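PDB 4W8V: CRISPR system Cmr subunit Cmr6 from Pyrococcus furiosus, which caps, together with Cmr1, the type III-B Cmr ribonucleoprotein complex, an RNA-binding assembly of CRISPR-based immunity against mobile genetic elements. Local coordinates for residues Lys79-Val84 against Pro171-Gly176; Gln85-Lys90 against Lys94-Asn99; Asn166-Pro171 against Asn179-Gly184. One frame throughout, in Å; residues are numbered along the deposited sequence.

How the contacts relate
This chain is the C-terminal part of Cmr6, a RAMP-family piece whose four-stranded sheet has the 2-3-1-4 order of a ferredoxin-like fold. Following it from the N terminus, the first element to take part is helix 77-90, which serves two contacts. Contact 2 closes a very short loop, folding 94-99 back on 85-90. Contact 1 closes a far longer one by bringing 171-176 to 79-84, which ties the long loop between strands 161-165 and 192-197 to the helix. Contact 2 is nested inside it, and the two touch through Val-84 and Leu-97. Contact 3 only folds that long loop on itself; it crosses contact 1 along the chain and shares Pro-171 with it.

Contact 1 of 3, residues Lys79-Val84 against Pro171-Gly176; sequences KRAKTV and PYYQSG
Ala-81 plants its methyl squarely on the ring of Tyr-173, and this is the closest meeting of the contact. CB stands 3.3 Å from the ring centroid and only 6° off the ring normal, a CH-pi contact over the middle of the face; the closest single approach is Ala-81 CB to Tyr-173 CZ at 3.5 Å. The phenol gets there because CG of Tyr-173 lies anti to its own carbonyl carbon (chi1 -62°), which throws the ring off the loop and flat against the helix. On the opposite face sits the neighbouring Tyr-172, with its CD2 over the ring centre, so the ring of Tyr-173 is sandwiched between a methyl and an aromatic edge.

Lys-82 adds its backbone N, 4.2 Å from Tyr-173 CD2 and oblique to the ring. Its side chain runs off with CG anti to N (chi1 -176°), and NZ forms a salt bridge with Asp-86, one turn on along the helix. Within the loop, Gln-174 NE2 bonds to Pro-171 O at 2.9 Å, in the carbonyl plane, bracketing the two tyrosines. Tyr-65 of helix 52-68 and Tyr-78 also touch Tyr-173.

The loop is therefore held to helix 77-90 by dispersion and CH-pi packing, without direct polar bonding between the two segments; the ammonium of Lys-82 turns to Asp-86 instead.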
loop_
_atom_site.group_PDB
_atom_site.type_symbol
_atom_site.label_atom_id
_atom_site.label_comp_id
_atom_site.label_asym_id
_atom_site.label_seq_id
_atom_site.Cartn_x
_atom_site.Cartn_y
_atom_site.Cartn_z
ATOM N N LYS A 79 -8.901 4.713 -17.948
ATOM C CA LYS A 79 -7.959 5.604 -18.614
ATOM C C LYS A 79 -7.517 6.737 -17.689
ATOM O O LYS A 79 -6.341 7.093 -17.653
ATOM C CB LYS A 79 -8.555 6.196 -19.899
ATOM C CG LYS A 79 -8.828 5.192 -21.000
ATOM C CD LYS A 79 -9.123 5.905 -22.310
ATOM C CE LYS A 79 -10.264 5.246 -23.068
ATOM N NZ LYS A 79 -9.931 5.041 -24.512
ATOM N N ARG A 80 -8.459 7.306 -16.946
ATOM C CA ARG A 80 -8.133 8.391 -16.027
ATOM C C ARG A 80 -7.177 7.931 -14.925
ATOM O O ARG A 80 -6.224 8.632 -14.588
ATOM C CB ARG A 80 -9.404 8.972 -15.405
ATOM C CG ARG A 80 -10.295 9.682 -16.399
ATOM C CD ARG A 80 -11.461 10.351 -15.717
ATOM N NE ARG A 80 -12.683 9.565 -15.839
ATOM C CZ ARG A 80 -13.397 9.133 -14.805
ATOM N NH1 ARG A 80 -13.014 9.418 -13.566
ATOM N NH2 ARG A 80 -14.498 8.418 -15.011
ATOM N N ALA A 81 -7.438 6.751 -14.374
ATOM C CA ALA A 81 -6.607 6.213 -13.302
ATOM C C ALA A 81 -5.188 6.007 -13.789
ATOM O O ALA A 81 -4.227 6.289 -13.070
ATOM C CB ALA A 81 -7.179 4.906 -12.775
ATOM N N LYS A 82 -5.060 5.529 -15.020
ATOM C CA LYS A 82 -3.757 5.278 -15.603
ATOM C C LYS A 82 -3.031 6.604 -15.794
ATOM O O LYS A 82 -1.822 6.712 -15.588
ATOM C CB LYS A 82 -3.896 4.526 -16.927
ATOM C CG LYS A 82 -2.555 4.144 -17.536
ATOM C CD LYS A 82 -2.675 3.007 -18.544
ATOM C CE LYS A 82 -1.288 2.446 -18.885
ATOM N NZ LYS A 82 -0.326 3.499 -19.334
ATOM N N THR A 83 -3.791 7.627 -16.161
ATOM C CA THR A 83 -3.255 8.966 -16.319
ATOM C C THR A 83 -2.711 9.513 -15.005
ATOM O O THR A 83 -1.607 10.034 -14.968
ATOM C CB THR A 83 -4.321 9.932 -16.854
ATOM O OG1 THR A 83 -4.707 9.524 -18.166
ATOM C CG2 THR A 83 -3.779 11.348 -16.911
ATOM N N VAL A 84 -3.489 9.408 -13.935
ATOM C CA VAL A 84 -3.063 9.933 -12.642
ATOM C C VAL A 84 -1.837 9.164 -12.139
ATOM O O VAL A 84 -0.885 9.753 -11.635
ATOM C CB VAL A 84 -4.197 9.853 -11.587
ATOM C CG1 VAL A 84 -3.707 10.356 -10.226
ATOM C CG2 VAL A 84 -5.417 10.656 -12.041
ATOM N N PRO A 171 -0.869 -3.985 -16.638
ATOM C CA PRO A 171 -1.487 -2.744 -16.171
ATOM C C PRO A 171 -2.726 -3.045 -15.340
ATOM O O PRO A 171 -3.564 -3.840 -15.758
ATOM C CB PRO A 171 -1.846 -2.007 -17.472
ATOM C CG PRO A 171 -1.883 -3.080 -18.526
ATOM C CD PRO A 171 -0.871 -4.100 -18.110
ATOM N N TYR A 172 -2.819 -2.435 -14.161
ATOM C CA TYR A 172 -3.956 -2.664 -13.270
ATOM C C TYR A 172 -5.240 -2.224 -13.941
ATOM O O TYR A 172 -6.282 -2.868 -13.791
ATOM C CB TYR A 172 -3.787 -1.913 -11.947
ATOM C CG TYR A 172 -4.847 -2.245 -10.916
ATOM C CD1 TYR A 172 -4.650 -3.266 -10.000
ATOM C CD2 TYR A 172 -6.048 -1.541 -10.861
ATOM C CE1 TYR A 172 -5.610 -3.575 -9.055
ATOM C CE2 TYR A 172 -7.013 -1.844 -9.921
ATOM C CZ TYR A 172 -6.789 -2.862 -9.019
ATOM O OH TYR A 172 -7.743 -3.173 -8.079
ATOM N N TYR A 173 -5.156 -1.116 -14.669
ATOM C CA TYR A 173 -6.316 -0.512 -15.309
ATOM C C TYR A 173 -6.409 -0.903 -16.779
ATOM O O TYR A 173 -5.502 -0.637 -17.564
ATOM C CB TYR A 173 -6.257 1.016 -15.139
ATOM C CG TYR A 173 -6.313 1.402 -13.680
ATOM C CD1 TYR A 173 -7.496 1.261 -12.965
ATOM C CD2 TYR A 173 -5.184 1.858 -13.002
ATOM C CE1 TYR A 173 -7.565 1.580 -11.642
ATOM C CE2 TYR A 173 -5.245 2.186 -11.671
ATOM C CZ TYR A 173 -6.448 2.042 -10.992
ATOM O OH TYR A 173 -6.559 2.355 -9.655
ATOM N N GLN A 174 -7.511 -1.556 -17.132
ATOM C CA GLN A 174 -7.702 -2.137 -18.457
ATOM C C GLN A 174 -9.140 -1.988 -18.952
ATOM O O GLN A 174 -10.069 -1.956 -18.150
ATOM C CB GLN A 174 -7.317 -3.616 -18.441
ATOM C CG GLN A 174 -5.848 -3.865 -18.146
ATOM C CD GLN A 174 -5.421 -5.288 -18.443
ATOM O OE1 GLN A 174 -6.062 -5.993 -19.230
ATOM N NE2 GLN A 174 -4.330 -5.717 -17.817
ATOM N N SER A 175 -9.324 -1.912 -20.272
ATOM C CA SER A 175 -10.652 -1.696 -20.857
ATOM C C SER A 175 -11.516 -2.951 -20.843
ATOM O O SER A 175 -11.022 -4.063 -21.026
ATOM C CB SER A 175 -10.536 -1.181 -22.297
ATOM O OG SER A 175 -10.114 -2.203 -23.187
ATOM N N GLY A 176 -12.815 -2.756 -20.634
ATOM C CA GLY A 176 -13.762 -3.855 -20.547
ATOM C C GLY A 176 -13.545 -4.709 -19.309
ATOM O O GLY A 176 -12.668 -4.416 -18.491
#

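Contact 2 of 3, residues Gln85-Lys90 against Lys94-Asn99; sequences QDAFMK and KEILSN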
loop_
_atom_site.group_PDB
_atom_site.type_symbol
_atom_site.label_atom_id
_atom_site.label_comp_id
_atom_site.label_asym_id
_atom_site.label_seq_id
_atom_site.Cartn_x
_atom_site.Cartn_y
_atom_site.Cartn_z
ATOM N N GLN A 85 -1.860 7.846 -12.307
ATOM C CA GLN A 85 -0.786 6.972 -11.852
ATOM C C GLN A 85 0.514 7.307 -12.589
ATOM O O GLN A 85 1.546 7.587 -11.958
ATOM C CB GLN A 85 -1.200 5.499 -12.054
ATOM C CG GLN A 85 -0.135 4.441 -11.840
ATOM C CD GLN A 85 -0.431 3.177 -12.636
ATOM O OE1 GLN A 85 -0.231 3.137 -13.854
ATOM N NE2 GLN A 85 -0.929 2.155 -11.968
ATOM N N ASP A 86 0.453 7.331 -13.922
ATOM C CA ASP A 86 1.631 7.648 -14.740
ATOM C C ASP A 86 2.165 9.032 -14.430
ATOM O O ASP A 86 3.377 9.244 -14.452
ATOM C CB ASP A 86 1.309 7.548 -16.237
ATOM C CG ASP A 86 1.182 6.119 -16.708
ATOM O OD1 ASP A 86 1.487 5.200 -15.921
ATOM O OD2 ASP A 86 0.793 5.907 -17.881
ATOM N N ALA A 87 1.265 9.973 -14.147
ATOM C CA ALA A 87 1.661 11.342 -13.845
ATOM C C ALA A 87 2.445 11.420 -12.550
ATOM O O ALA A 87 3.526 11.992 -12.507
ATOM C CB ALA A 87 0.452 12.240 -13.765
ATOM N N PHE A 88 1.899 10.854 -11.483
ATOM C CA PHE A 88 2.599 10.904 -10.219
ATOM C C PHE A 88 3.918 10.125 -10.256
ATOM O O PHE A 88 4.912 10.566 -9.686
ATOM C CB PHE A 88 1.709 10.376 -9.106
ATOM C CG PHE A 88 0.888 11.439 -8.433
ATOM C CD1 PHE A 88 1.412 12.168 -7.372
ATOM C CD2 PHE A 88 -0.410 11.698 -8.839
ATOM C CE1 PHE A 88 0.668 13.146 -6.736
ATOM C CE2 PHE A 88 -1.162 12.672 -8.198
ATOM C CZ PHE A 88 -0.615 13.399 -7.146
ATOM N N MET A 89 3.933 8.985 -10.937
ATOM C CA MET A 89 5.085 8.097 -10.867
ATOM C C MET A 89 6.172 8.370 -11.921
ATOM O O MET A 89 7.355 8.106 -11.670
ATOM C CB MET A 89 4.626 6.637 -10.964
ATOM C CG MET A 89 3.679 6.212 -9.834
ATOM S SD MET A 89 3.315 4.435 -9.767
ATOM C CE MET A 89 4.894 3.821 -9.177
ATOM N N LYS A 90 5.784 8.898 -13.078
ATOM C CA LYS A 90 6.718 9.057 -14.192
ATOM C C LYS A 90 6.913 10.510 -14.618
ATOM O O LYS A 90 8.005 10.901 -15.030
ATOM C CB LYS A 90 6.246 8.231 -15.397
ATOM C CG LYS A 90 6.422 6.734 -15.225
ATOM C CD LYS A 90 5.478 5.953 -16.125
ATOM C CE LYS A 90 5.732 6.219 -17.599
ATOM N NZ LYS A 90 4.785 5.455 -18.465
ATOM N N LYS A 94 1.724 17.805 -10.863
ATOM C CA LYS A 94 1.216 19.173 -10.770
ATOM C C LYS A 94 0.702 19.674 -12.117
ATOM O O LYS A 94 -0.402 20.202 -12.213
ATOM C CB LYS A 94 2.308 20.103 -10.241
ATOM C CG LYS A 94 1.786 21.323 -9.517
ATOM C CD LYS A 94 0.970 20.922 -8.302
ATOM C CE LYS A 94 0.354 22.136 -7.632
ATOM N NZ LYS A 94 1.392 23.101 -7.183
ATOM N N GLU A 95 1.507 19.484 -13.154
ATOM C CA GLU A 95 1.174 19.921 -14.504
ATOM C C GLU A 95 -0.035 19.183 -15.066
ATOM O O GLU A 95 -0.979 19.804 -15.552
ATOM C CB GLU A 95 2.383 19.728 -15.426
ATOM N N ILE A 96 -0.006 17.856 -14.991
ATOM C CA ILE A 96 -1.029 17.029 -15.624
ATOM C C ILE A 96 -2.382 17.100 -14.916
ATOM O O ILE A 96 -3.430 17.029 -15.562
ATOM C CB ILE A 96 -0.575 15.551 -15.704
ATOM C CG1 ILE A 96 0.835 15.465 -16.296
ATOM C CG2 ILE A 96 -1.551 14.725 -16.532
ATOM C CD1 ILE A 96 1.269 14.070 -16.687
ATOM N N LEU A 97 -2.371 17.251 -13.598
ATOM C CA LEU A 97 -3.625 17.287 -12.849
ATOM C C LEU A 97 -4.034 18.703 -12.453
ATOM O O LEU A 97 -4.749 18.898 -11.466
ATOM C CB LEU A 97 -3.521 16.420 -11.598
ATOM C CG LEU A 97 -3.004 15.004 -11.815
ATOM C CD1 LEU A 97 -3.115 14.240 -10.521
ATOM C CD2 LEU A 97 -3.770 14.301 -12.928
ATOM N N SER A 98 -3.578 19.681 -13.229
ATOM C CA SER A 98 -3.840 21.087 -12.945
ATOM C C SER A 98 -5.331 21.374 -12.819
ATOM O O SER A 98 -5.764 22.069 -11.899
ATOM C CB SER A 98 -3.226 21.969 -14.038
ATOM O OG SER A 98 -3.689 21.585 -15.324
ATOM N N ASN A 99 -6.110 20.809 -13.737
ATOM C CA ASN A 99 -7.534 21.106 -13.838
ATOM C C ASN A 99 -8.411 20.140 -13.042
ATOM O O ASN A 99 -9.596 19.977 -13.326
ATOM C CB ASN A 99 -7.954 21.102 -15.308
ATOM C CG ASN A 99 -6.995 21.882 -16.188
ATOM O OD1 ASN A 99 -6.346 22.829 -15.736
ATOM N ND2 ASN A 99 -6.896 21.484 -17.452
#
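Ala-87 and Ile-96 make the first of two apolar touches that fold the chain back on helix 77-90. Ile-96 reaches across with its longer branch: CG1 lies anti to the carbonyl carbon (chi1 -50°) and the chain then stays extended, so the terminal CD1 lands 3.5 Å from Ala-87 CB. The same CD1 also lies 4.0 Å from Ala-87 CA, pressed against the helix surface itself. The small alanine lets the isoleucine come this close, with the two CB atoms 4.0 Å apart. One turn earlier on the helix, Ile-96 also touches Thr-83.

The second touch is aliphatic on aromatic. Leu-97 offers a single methyl, CD1, which comes to 3.4 Å from Phe-88 CE2 and 4.1 Å from Phe-88 CD2, meeting that side of the ring obliquely. The two side chains cross at about a right angle.

Structurally this is a compact helical hairpin: beyond helix 77-90 the chain reverses, and the short helix 93-96 packs against the last turns of the longer one. Leu-97 is the first residue after that short helix to leave helical backbone angles, yet its side chain still faces the interface, where it also packs on Val-84.

Phe-88 is wedged among aromatic and aliphatic neighbours as well, meeting Tyr-64 with ring planes at about 25° and touching Leu-67 of helix 52-68 and Ile-126 and Leu-129 of helix 122-133. Leu-97 leans on Ile-126 too.

At the margin, Lys-94 NZ forms a salt bridge with Asp-127 on helix 122-133.

Contact 3 of 3, residues Asn166-Pro171 against Asn179-Gly184; sequences NPHYGP and NVPPPG
His-168 and Pro-181 bring their CA atoms to 6.8 Å, the nearest backbone approach of two loop segments without regular secondary structure. His-168 has an extended backbone, whereas 181-183 is a run of three prolines with backbone angles of the polyproline II kind. The peptide bond before Pro-181 is cis, which kinks the chain between Val-180 and Pro-181. Backbone hydrogen bonding between the segments is absent, so side chains do the joining.

Both segments belong to one long loop between strands 161-165 and 192-197. These strands are antiparallel neighbours in the three-stranded sheet, so the loop is the extended tip of a beta-hairpin, folded here on itself.

The imidazole of His-168 takes the central place. With CG anti to the backbone N (chi1 160°), it swings out toward the prolines and lays one face against Pro-181. Pro-181 CB stands 3.8 Å from the ring centroid, 1° off the normal, as a CH-pi contact, while Pro-181 CG reaches back to His-168 CG at 3.9 Å. The rest of the touching is oblique to the ring: Pro-182 CD approaches His-168 NE2 to 3.5 Å, coming from the direction opposite to the histidine side chain, and Val-180 CG1 lies 3.7 Å from His-168 CD2.

A hydrogen bond from ND1 to the backbone O of Trp-186, further along the same loop, should help fix the rotation of the imidazole. Tyr-187 touches both His-168 and Pro-181, and Asp-185 also packs on the histidine.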
loop_
_atom_site.group_PDB
_atom_site.type_symbol
_atom_site.label_atom_id
_atom_site.label_comp_id
_atom_site.label_asym_id
_atom_site.label_seq_id
_atom_site.Cartn_x
_atom_site.Cartn_y
_atom_site.Cartn_z
ATOM N N ASN A 166 3.316 -18.263 -9.378
ATOM C CA ASN A 166 4.128 -17.519 -10.335
ATOM C C ASN A 166 3.584 -16.106 -10.529
ATOM O O ASN A 166 2.407 -15.867 -10.332
ATOM C CB ASN A 166 4.183 -18.249 -11.680
ATOM C CG ASN A 166 4.937 -19.567 -11.604
ATOM O OD1 ASN A 166 4.724 -20.367 -10.699
ATOM N ND2 ASN A 166 5.820 -19.798 -12.567
ATOM N N PRO A 167 4.446 -15.159 -10.900
ATOM C CA PRO A 167 4.002 -13.789 -11.149
ATOM C C PRO A 167 3.499 -13.562 -12.574
ATOM O O PRO A 167 4.080 -14.048 -13.528
ATOM C CB PRO A 167 5.269 -12.978 -10.921
ATOM C CG PRO A 167 6.345 -13.896 -11.380
ATOM C CD PRO A 167 5.912 -15.272 -10.960
ATOM N N HIS A 168 2.418 -12.812 -12.689
ATOM C CA HIS A 168 2.014 -12.234 -13.945
ATOM C C HIS A 168 1.898 -10.722 -13.794
ATOM O O HIS A 168 1.213 -10.247 -12.886
ATOM C CB HIS A 168 0.694 -12.816 -14.423
ATOM C CG HIS A 168 0.020 -11.944 -15.430
ATOM N ND1 HIS A 168 0.529 -11.753 -16.695
ATOM C CD2 HIS A 168 -1.064 -11.142 -15.327
ATOM C CE1 HIS A 168 -0.243 -10.895 -17.343
ATOM N NE2 HIS A 168 -1.209 -10.506 -16.533
ATOM N N TYR A 169 2.568 -9.963 -14.664
ATOM C CA TYR A 169 2.504 -8.508 -14.561
ATOM C C TYR A 169 1.695 -7.890 -15.680
ATOM O O TYR A 169 1.751 -8.322 -16.841
ATOM C CB TYR A 169 3.913 -7.893 -14.524
ATOM C CG TYR A 169 4.726 -8.349 -13.330
ATOM C CD1 TYR A 169 4.575 -7.730 -12.082
ATOM C CD2 TYR A 169 5.611 -9.415 -13.434
ATOM C CE1 TYR A 169 5.310 -8.147 -10.981
ATOM C CE2 TYR A 169 6.338 -9.843 -12.343
ATOM C CZ TYR A 169 6.184 -9.208 -11.116
ATOM O OH TYR A 169 6.906 -9.631 -10.020
ATOM N N GLY A 170 0.918 -6.881 -15.322
ATOM C CA GLY A 170 0.144 -6.159 -16.303
ATOM C C GLY A 170 -0.353 -4.847 -15.756
ATOM O O GLY A 170 -0.269 -4.604 -14.558
ATOM N N PRO A 171 -0.869 -3.985 -16.638
ATOM C CA PRO A 171 -1.487 -2.744 -16.171
ATOM C C PRO A 171 -2.726 -3.045 -15.340
ATOM O O PRO A 171 -3.564 -3.840 -15.758
ATOM C CB PRO A 171 -1.846 -2.007 -17.472
ATOM C CG PRO A 171 -1.883 -3.080 -18.526
ATOM C CD PRO A 171 -0.871 -4.100 -18.110
ATOM N N ASN A 179 -10.250 -11.070 -17.529
ATOM C CA ASN A 179 -9.756 -12.028 -16.568
ATOM C C ASN A 179 -8.245 -11.978 -16.609
ATOM O O ASN A 179 -7.657 -11.306 -17.451
ATOM C CB ASN A 179 -10.290 -13.431 -16.839
ATOM C CG ASN A 179 -11.116 -13.959 -15.681
ATOM O OD1 ASN A 179 -10.717 -13.846 -14.519
ATOM N ND2 ASN A 179 -12.285 -14.512 -15.989
ATOM N N VAL A 180 -7.613 -12.665 -15.678
ATOM C CA VAL A 180 -6.184 -12.531 -15.508
ATOM C C VAL A 180 -5.563 -13.909 -15.372
ATOM O O VAL A 180 -6.085 -14.750 -14.647
ATOM C CB VAL A 180 -5.854 -11.646 -14.280
ATOM C CG1 VAL A 180 -4.454 -11.819 -13.892
ATOM C CG2 VAL A 180 -6.033 -10.220 -14.640
ATOM N N PRO A 181 -4.467 -14.163 -16.101
ATOM C CA PRO A 181 -3.895 -13.299 -17.143
ATOM C C PRO A 181 -4.837 -13.187 -18.341
ATOM O O PRO A 181 -5.580 -14.132 -18.577
ATOM C CB PRO A 181 -2.602 -14.021 -17.538
ATOM C CG PRO A 181 -2.284 -14.901 -16.372
ATOM C CD PRO A 181 -3.609 -15.326 -15.825
ATOM N N PRO A 182 -4.832 -12.043 -19.044
ATOM C CA PRO A 182 -5.662 -11.815 -20.239
ATOM C C PRO A 182 -5.259 -12.731 -21.405
ATOM O O PRO A 182 -4.145 -13.245 -21.401
ATOM C CB PRO A 182 -5.399 -10.344 -20.565
ATOM C CG PRO A 182 -4.051 -10.052 -19.964
ATOM C CD PRO A 182 -3.962 -10.894 -18.739
ATOM N N PRO A 183 -6.158 -12.943 -22.391
ATOM C CA PRO A 183 -5.856 -13.904 -23.463
ATOM C C PRO A 183 -4.563 -13.553 -24.188
ATOM O O PRO A 183 -4.299 -12.385 -24.439
ATOM C CB PRO A 183 -7.066 -13.788 -24.395
ATOM C CG PRO A 183 -8.150 -13.220 -23.548
ATOM C CD PRO A 183 -7.458 -12.282 -22.606
ATOM N N GLY A 184 -3.754 -14.558 -24.495
ATOM C CA GLY A 184 -2.464 -14.328 -25.119
ATOM C C GLY A 184 -1.329 -14.100 -24.129
ATOM O O GLY A 184 -0.157 -14.221 -24.489
#